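Local coordinates for hydrolase (Thermococcus thioreducens, PDB 6IAH), which is a magnesium-binding phosphatase of the haloacid dehalogenase superfamily with diverse substrate specificity, probably including phosphoglycolate, at residues 44-47 against 48-52; 84-87 against 88-92; 103-106 against 107-111. All blocks are in the same frame, centred on the assembly; numbering follows the deposited sequence. Where two conformers were deposited one is given.

All three contacts are local, formed between neighbouring turns of single helices: 41-50 (interaction 1), 85-92 (interaction 2) and 100-110 (interaction 3). The centres of interactions 1 and 2 lie about 15 Å apart, and the two touch where Ser-52 O packs against Thr-84 CG2 at 3.7 Å. Interaction 3 stands apart, its centre about 20 Å from that of interaction 1 and about 24 Å from that of interaction 2. Interactions 1 and 3 lie nearer the metal site: the side chain of Arg-45 is about 10 Å, and that of Tyr-109 about 12 Å, from a bound magnesium ion. Interaction 2 lies away from the metal site.

Interaction 1 of 3, residues 44-47 against 48-52; sequences VREL and RRKGS
Arg-48 begins the final turn of helix 41-50, which packs against helices 17-32 and 56-68 in a helical insertion after strand 2-5, consistent with the cap of HAD phosphatases. Its side chain runs beside that of Val-44, both pointing the same way, and NH2 comes to 3.7 Å from Val-44 CG1, the valine methyl packing beside the guanidinium. The charge itself is spoken for by acids outside the segment: NE pairs with Asp-56 and NH1 with Asp-19. The side chain lies about 9 Å from that of the magnesium ligand Asp-8. A water bound in the guanidinium plane accepts from Arg-48 NH1 and donates to the carbonyl O of Arg-45, linking the arginine back to the previous turn.

Arg-49 forms a salt bridge within the helix. It grips Glu-46 side-on with two nitrogens, NE going to OE1 at 3.0 Å and NH2 to OE2 at 2.7 Å. The first bond is almost straight (171°) and lies in the guanidinium plane, yet it meets OE1 from above the carboxylate; NH2 reaches OE2 on its syn side. This mismatch reflects a 40° angle between the two flat groups. The glutamate carboxylate is brought round to the arginine by a bend at chi2 (57°).

Lys-50 lays its aliphatic chain over the preceding turn, with CG 3.4 Å from Glu-46 O. Its ammonium group bonds to the carbonyl oxygens of Phe-79 and Val-76. Glu-46 OE2 accepts from Arg-49 NH2 and from a second water, which in turn accepts from Lys-50 NZ.

At Gly-51 the chain leaves helical geometry, although one last helical bond is made, from Gly-51 N to Leu-47 O at 3.0 Å.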
loop_
_atom_site.group_PDB
_atom_site.type_symbol
_atom_site.label_atom_id
_atom_site.label_comp_id
_atom_site.label_asym_id
_atom_site.label_seq_id
_atom_site.Cartn_x
_atom_site.Cartn_y
_atom_site.Cartn_z
ATOM N N VAL A 44 -10.205 8.734 6.657
ATOM C CA VAL A 44 -9.074 8.317 5.828
ATOM C C VAL A 44 -9.358 6.954 5.169
ATOM O O VAL A 44 -9.159 6.740 3.966
ATOM C CB VAL A 44 -7.771 8.215 6.655
ATOM C CG1 VAL A 44 -6.611 7.720 5.773
ATOM C CG2 VAL A 44 -7.374 9.559 7.276
ATOM N N ARG A 45 -9.729 6.001 6.011
ATOM C CA ARG A 45 -10.035 4.642 5.564
ATOM C C ARG A 45 -11.150 4.592 4.569
ATOM O O ARG A 45 -11.029 3.967 3.522
ATOM C CB ARG A 45 -10.382 3.754 6.797
ATOM C CG ARG A 45 -9.173 3.493 7.657
ATOM C CD ARG A 45 -9.445 2.455 8.722
ATOM N NE ARG A 45 -10.639 2.767 9.533
ATOM C CZ ARG A 45 -10.650 3.209 10.802
ATOM N NH1 ARG A 45 -9.546 3.419 11.514
ATOM N NH2 ARG A 45 -11.806 3.431 11.386
ATOM N N GLU A 46 -12.266 5.205 4.914
ATOM C CA GLU A 46 -13.458 5.137 4.077
ATOM C C GLU A 46 -13.287 5.841 2.746
ATOM O O GLU A 46 -13.766 5.363 1.743
ATOM C CB GLU A 46 -14.636 5.741 4.839
ATOM C CG GLU A 46 -15.978 5.754 4.138
ATOM C CD GLU A 46 -16.454 4.373 3.702
ATOM O OE1 GLU A 46 -15.967 3.324 4.193
ATOM O OE2 GLU A 46 -17.313 4.363 2.815
ATOM N N LEU A 47 -12.595 6.975 2.753
ATOM C CA LEU A 47 -12.434 7.773 1.558
ATOM C C LEU A 47 -11.522 7.031 0.591
ATOM O O LEU A 47 -11.803 6.970 -0.600
ATOM C CB LEU A 47 -11.902 9.165 1.934
ATOM C CG LEU A 47 -11.743 10.172 0.798
ATOM C CD1 LEU A 47 -13.074 10.330 0.096
ATOM C CD2 LEU A 47 -11.258 11.536 1.280
ATOM N N ARG A 48 -10.461 6.416 1.107
ATOM C CA ARG A 48 -9.562 5.630 0.291
ATOM C C ARG A 48 -10.269 4.372 -0.245
ATOM O O ARG A 48 -10.123 4.037 -1.406
ATOM C CB ARG A 48 -8.298 5.234 1.075
ATOM C CG ARG A 48 -7.183 4.763 0.171
ATOM C CD ARG A 48 -6.088 4.008 0.911
ATOM N NE ARG A 48 -5.235 4.881 1.689
ATOM C CZ ARG A 48 -5.179 4.925 3.032
ATOM N NH1 ARG A 48 -5.960 4.188 3.749
ATOM N NH2 ARG A 48 -4.313 5.718 3.665
ATOM N N ARG A 49 -11.056 3.729 0.598
ATOM C CA ARG A 49 -11.756 2.510 0.224
ATOM C C ARG A 49 -12.768 2.739 -0.889
ATOM O O ARG A 49 -12.738 2.050 -1.897
ATOM C CB ARG A 49 -12.489 1.921 1.443
ATOM C CG ARG A 49 -13.181 0.562 1.201
ATOM C CD ARG A 49 -14.273 0.301 2.233
ATOM N NE ARG A 49 -15.416 1.230 2.147
ATOM C CZ ARG A 49 -16.330 1.253 1.177
ATOM N NH1 ARG A 49 -16.274 0.389 0.172
ATOM N NH2 ARG A 49 -17.315 2.155 1.190
ATOM N N LYS A 50 -13.661 3.686 -0.712
ATOM C CA LYS A 50 -14.701 3.923 -1.702
ATOM C C LYS A 50 -14.170 4.648 -2.938
ATOM O O LYS A 50 -14.723 4.446 -4.008
ATOM C CB LYS A 50 -15.890 4.687 -1.112
ATOM C CG LYS A 50 -15.663 6.201 -0.987
ATOM C CD LYS A 50 -16.691 6.954 -0.129
ATOM C CE LYS A 50 -18.101 6.688 -0.545
ATOM N NZ LYS A 50 -19.070 7.643 0.049
ATOM N N GLY A 51 -13.135 5.494 -2.783
ATOM C CA GLY A 51 -12.575 6.293 -3.878
ATOM C C GLY A 51 -11.698 5.463 -4.800
ATOM O O GLY A 51 -11.482 4.272 -4.568
ATOM N N SER A 52 -11.299 6.083 -5.889
ATOM C CA SER A 52 -10.238 5.649 -6.822
ATOM C C SER A 52 -9.210 6.748 -6.891
ATOM O O SER A 52 -8.808 7.214 -7.966
ATOM C CB SER A 52 -10.775 5.409 -8.241
ATOM O OG SER A 52 -11.713 4.354 -8.213
HETATM O O HOH W 1 -8.690 2.482 3.175
HETATM O O HOH W 2 -19.361 6.259 2.639
#

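Interaction 2 of 3, residues 84-87 against 88-92; sequences TIEW and VREKF
The shortest sound polar bond between these turns joins Glu-90 N to Glu-86 O at 2.9 Å, one of the backbone bonds of the alpha-helix 85-92. The two glutamate side chains run alongside each other with carboxylates only 14° from parallel. Glu-90 OE2 lies 3.6 Å from Glu-86 OE2 and 3.3 Å from Glu-86 CG; the like charges would be expected to disfavour this approach, which may raise the pKa of one acid.

The helix begins with a cap. Thr-84 occupies the N-cap position, and its OG1 accepts a hydrogen bond from Glu-86 N at 3.2 Å, occupying an amide of the first turn.

On another side, Ile-85 packs against the long chain of Arg-89. The arginine is fully extended from CG to NE, and this straight course carries its guanidinium back over the isoleucine: Ile-85 CG2 sits 3.5 Å above the Arg-89 guanidinium plane, over its centre, and Ile-85 CG1 lies 3.4 Å from Arg-89 NE. Ile-85 CD1 also rests on Val-88 CB. The polar end of Arg-89 is held by a salt bridge from NE to Glu-61.

Trp-87 and Lys-91 lie side by side, with Lys-91 CD 3.7 Å from Trp-87 CZ3, and CE3 of the same ring meets Val-88 CG2.

Within what is probably the helical cap, helix 85-92 packs against two neighbours. Ile-85, Val-88 and Arg-89 face helix 56-68, touching Glu-61, Leu-65 and Phe-66 among others, whereas Trp-87 and Lys-91 reach helix 72-78, and the indole meets the Phe-79 ring edge-to-face.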
loop_
_atom_site.group_PDB
_atom_site.type_symbol
_atom_site.label_atom_id
_atom_site.label_comp_id
_atom_site.label_asym_id
_atom_site.label_seq_id
_atom_site.Cartn_x
_atom_site.Cartn_y
_atom_site.Cartn_z
ATOM N N THR A 84 -12.547 10.539 -7.812
ATOM C CA THR A 84 -11.161 10.921 -7.786
ATOM C C THR A 84 -11.128 12.341 -7.232
ATOM O O THR A 84 -12.170 12.922 -6.885
ATOM C CB THR A 84 -10.556 10.934 -9.224
ATOM O OG1 THR A 84 -11.100 12.052 -9.949
ATOM C CG2 THR A 84 -10.849 9.595 -9.930
ATOM N N ILE A 85 -9.922 12.884 -7.143
ATOM C CA ILE A 85 -9.707 14.259 -6.628
ATOM C C ILE A 85 -10.471 15.318 -7.442
ATOM O O ILE A 85 -10.846 16.382 -6.920
ATOM C CB ILE A 85 -8.186 14.599 -6.513
ATOM C CG1 ILE A 85 -7.947 15.818 -5.593
ATOM C CG2 ILE A 85 -7.526 14.867 -7.902
ATOM C CD1 ILE A 85 -8.587 15.674 -4.190
ATOM N N GLU A 86 -10.718 15.029 -8.715
ATOM C CA GLU A 86 -11.495 15.907 -9.567
ATOM C C GLU A 86 -12.852 16.292 -8.999
ATOM O O GLU A 86 -13.293 17.398 -9.195
ATOM C CB GLU A 86 -11.658 15.262 -10.964
ATOM C CG GLU A 86 -12.653 15.968 -11.885
ATOM C CD GLU A 86 -12.922 15.121 -13.118
ATOM O OE1 GLU A 86 -11.955 14.910 -13.903
ATOM O OE2 GLU A 86 -14.077 14.639 -13.257
ATOM N N TRP A 87 -13.554 15.366 -8.392
ATOM C CA TRP A 87 -14.850 15.685 -7.796
ATOM C C TRP A 87 -14.734 16.817 -6.737
ATOM O O TRP A 87 -15.550 17.714 -6.699
ATOM C CB TRP A 87 -15.469 14.436 -7.183
ATOM C CG TRP A 87 -16.872 14.533 -6.647
ATOM C CD1 TRP A 87 -18.010 14.228 -7.324
ATOM C CD2 TRP A 87 -17.283 14.890 -5.324
ATOM N NE1 TRP A 87 -19.097 14.390 -6.531
ATOM C CE2 TRP A 87 -18.694 14.778 -5.289
ATOM C CE3 TRP A 87 -16.600 15.304 -4.169
ATOM C CZ2 TRP A 87 -19.475 15.090 -4.133
ATOM C CZ3 TRP A 87 -17.374 15.606 -2.994
ATOM C CH2 TRP A 87 -18.783 15.442 -2.984
ATOM N N VAL A 88 -13.701 16.728 -5.919
ATOM C CA VAL A 88 -13.422 17.651 -4.851
ATOM C C VAL A 88 -13.023 19.007 -5.387
ATOM O O VAL A 88 -13.545 20.027 -4.968
ATOM C CB VAL A 88 -12.315 17.094 -3.903
ATOM C CG1 VAL A 88 -12.175 18.001 -2.682
ATOM C CG2 VAL A 88 -12.679 15.697 -3.368
ATOM N N ARG A 89 -12.113 19.007 -6.376
ATOM C CA ARG A 89 -11.655 20.200 -6.992
ATOM C C ARG A 89 -12.730 20.939 -7.726
ATOM O O ARG A 89 -12.808 22.183 -7.636
ATOM C CB ARG A 89 -10.470 19.916 -7.931
ATOM C CG ARG A 89 -9.254 19.477 -7.181
ATOM C CD ARG A 89 -8.187 18.949 -8.160
ATOM N NE ARG A 89 -6.966 18.519 -7.479
ATOM C CZ ARG A 89 -5.904 17.996 -8.103
ATOM N NH1 ARG A 89 -5.967 17.850 -9.435
ATOM N NH2 ARG A 89 -4.817 17.588 -7.415
ATOM N N GLU A 90 -13.596 20.187 -8.386
ATOM C CA GLU A 90 -14.708 20.815 -9.097
ATOM C C GLU A 90 -15.691 21.387 -8.101
ATOM O O GLU A 90 -16.247 22.450 -8.322
ATOM C CB GLU A 90 -15.397 19.839 -10.018
ATOM C CG GLU A 90 -14.695 19.655 -11.352
ATOM C CD GLU A 90 -15.331 18.564 -12.210
ATOM O OE1 GLU A 90 -16.428 18.082 -11.864
ATOM O OE2 GLU A 90 -14.730 18.179 -13.232
ATOM N N LYS A 91 -15.948 20.667 -7.026
ATOM C CA LYS A 91 -16.902 21.154 -6.033
ATOM C C LYS A 91 -16.460 22.477 -5.354
ATOM O O LYS A 91 -17.257 23.392 -5.245
ATOM C CB LYS A 91 -17.077 20.096 -4.989
ATOM C CG LYS A 91 -18.095 20.439 -3.953
ATOM C CD LYS A 91 -18.373 19.202 -3.120
ATOM C CE LYS A 91 -19.344 19.522 -2.007
ATOM N NZ LYS A 91 -20.698 19.863 -2.543
ATOM N N PHE A 92 -15.224 22.562 -4.842
ATOM C CA PHE A 92 -14.761 23.751 -4.051
ATOM C C PHE A 92 -14.047 24.810 -4.845
ATOM O O PHE A 92 -13.907 25.907 -4.391
ATOM C CB PHE A 92 -13.912 23.293 -2.867
ATOM C CG PHE A 92 -14.689 22.483 -1.899
ATOM C CD1 PHE A 92 -15.553 23.113 -1.015
ATOM C CD2 PHE A 92 -14.658 21.080 -1.934
ATOM C CE1 PHE A 92 -16.293 22.384 -0.114
ATOM C CE2 PHE A 92 -15.417 20.326 -1.052
ATOM C CZ PHE A 92 -16.229 20.969 -0.138
#

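Interaction 3 of 3, residues 103-106 against 107-111; sequences RVFN and TFYLG
This is a largely buried contact between successive turns of helix 100-110, an alpha-helix that packs against helices 17-32, 56-68 and 154-164. It belongs to the helical insertion between strands 2-5 and 145-149, consistent with the cap of HAD phosphatases. Two pairs four residues apart, each with an aromatic ring, make its apolar part.

Val-104 and Phe-108 lie side by side, pointing the same way. The valine's CG1 meets the rim of the phenyl ring, 3.5 Å from CE2 and 3.7 Å from CD2. This methyl stands anti to the backbone N (chi1 167°), which directs it toward the following turn. Phe-119 and Phe-121 each meet the Phe-108 ring edge-to-face.

Phe-105 and Tyr-109 lie side by side on another side of the helix. Here the phenyl CE1 touches Tyr-109 CB at 3.9 Å, while the tyrosine ring extends away, the hydroxyl bonding to Glu-128. The Tyr-109 side chain comes within about 6 Å of that of Asp-8, a magnesium ligand, so this end of the helix borders the metal site. Phe-105 in turn meets the ring of Phe-57 edge-to-face.

The helix end shows in its backbone. Leu-110 N bonds to Asn-106 O at 2.8 Å, and Gly-111 N makes a weak bond of 3.4 Å to the same Asn-106 O, as the glycine turns to positive phi.

One carbonyl is gripped twice. Arg-103 O accepts from Thr-107 N at 3.1 Å and from the threonine hydroxyl, the two donors arriving from opposite faces of its plane, and the hydroxyl also receives a bond from Leu-118 N; its own bond, from OG1 to Arg-103 O, spans 2.7 Å.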
loop_
_atom_site.group_PDB
_atom_site.type_symbol
_atom_site.label_atom_id
_atom_site.label_comp_id
_atom_site.label_asym_id
_atom_site.label_seq_id
_atom_site.Cartn_x
_atom_site.Cartn_y
_atom_site.Cartn_z
ATOM N N ARG A 103 5.268 17.055 -0.711
ATOM C CA ARG A 103 6.444 17.348 0.031
ATOM C C ARG A 103 6.173 17.128 1.520
ATOM O O ARG A 103 7.008 16.523 2.236
ATOM C CB ARG A 103 6.934 18.783 -0.243
ATOM C CG ARG A 103 8.346 18.970 0.197
ATOM C CD ARG A 103 8.802 20.402 0.320
ATOM N NE ARG A 103 10.206 20.430 0.746
ATOM C CZ ARG A 103 11.032 21.466 0.624
ATOM N NH1 ARG A 103 10.604 22.618 0.114
ATOM N NH2 ARG A 103 12.309 21.351 1.008
ATOM N N VAL A 104 5.019 17.578 1.980
ATOM C CA VAL A 104 4.684 17.421 3.427
ATOM C C VAL A 104 4.409 15.919 3.751
ATOM O O VAL A 104 4.924 15.381 4.727
ATOM C CB VAL A 104 3.475 18.263 3.802
ATOM C CG1 VAL A 104 2.925 17.860 5.184
ATOM C CG2 VAL A 104 3.810 19.752 3.751
ATOM N N PHE A 105 3.663 15.233 2.889
ATOM C CA PHE A 105 3.386 13.819 3.119
ATOM C C PHE A 105 4.700 13.031 3.228
ATOM O O PHE A 105 4.885 12.201 4.126
ATOM C CB PHE A 105 2.478 13.254 2.021
ATOM C CG PHE A 105 1.938 11.876 2.306
ATOM C CD1 PHE A 105 2.763 10.758 2.244
ATOM C CD2 PHE A 105 0.615 11.690 2.652
ATOM C CE1 PHE A 105 2.255 9.494 2.512
ATOM C CE2 PHE A 105 0.101 10.433 2.879
ATOM C CZ PHE A 105 0.922 9.331 2.810
ATOM N N ASN A 106 5.595 13.224 2.258
ATOM C CA ASN A 106 6.808 12.481 2.245
ATOM C C ASN A 106 7.718 12.810 3.467
ATOM O O ASN A 106 8.420 11.925 3.995
ATOM C CB ASN A 106 7.579 12.696 0.923
ATOM C CG ASN A 106 7.006 11.904 -0.245
ATOM O OD1 ASN A 106 6.306 10.921 -0.087
ATOM N ND2 ASN A 106 7.328 12.344 -1.443
ATOM N N THR A 107 7.734 14.055 3.895
ATOM C CA THR A 107 8.407 14.448 5.125
ATOM C C THR A 107 7.907 13.591 6.325
ATOM O O THR A 107 8.723 13.055 7.070
ATOM C CB THR A 107 8.235 15.969 5.372
ATOM O OG1 THR A 107 8.827 16.685 4.265
ATOM C CG2 THR A 107 8.910 16.400 6.670
ATOM N N PHE A 108 6.591 13.422 6.443
ATOM C CA PHE A 108 5.984 12.672 7.560
ATOM C C PHE A 108 6.224 11.140 7.397
ATOM O O PHE A 108 6.544 10.462 8.369
ATOM C CB PHE A 108 4.482 12.931 7.677
ATOM C CG PHE A 108 4.129 14.221 8.330
ATOM C CD1 PHE A 108 4.633 14.549 9.591
ATOM C CD2 PHE A 108 3.239 15.119 7.723
ATOM C CE1 PHE A 108 4.278 15.762 10.195
ATOM C CE2 PHE A 108 2.899 16.316 8.320
ATOM C CZ PHE A 108 3.390 16.628 9.560
ATOM N N TYR A 109 6.117 10.622 6.166
ATOM C CA TYR A 109 6.172 9.171 5.961
ATOM C C TYR A 109 7.643 8.704 5.929
ATOM O O TYR A 109 7.987 7.736 6.616
ATOM C CB TYR A 109 5.400 8.716 4.684
ATOM C CG TYR A 109 5.488 7.210 4.501
ATOM C CD1 TYR A 109 4.773 6.346 5.320
ATOM C CD2 TYR A 109 6.365 6.658 3.550
ATOM C CE1 TYR A 109 4.876 4.961 5.203
ATOM C CE2 TYR A 109 6.476 5.286 3.410
ATOM C CZ TYR A 109 5.747 4.446 4.212
ATOM O OH TYR A 109 5.931 3.101 4.058
ATOM N N LEU A 110 8.480 9.385 5.115
ATOM C CA LEU A 110 9.855 9.045 4.943
ATOM C C LEU A 110 10.830 9.681 5.959
ATOM O O LEU A 110 11.862 9.090 6.226
ATOM C CB LEU A 110 10.331 9.372 3.523
ATOM C CG LEU A 110 9.635 8.629 2.386
ATOM C CD1 LEU A 110 10.246 9.121 1.088
ATOM C CD2 LEU A 110 9.846 7.123 2.491
ATOM N N GLY A 111 10.525 10.869 6.483
ATOM C CA GLY A 111 11.395 11.524 7.447
ATOM C C GLY A 111 12.753 11.763 6.865
ATOM O O GLY A 111 12.861 12.206 5.714
#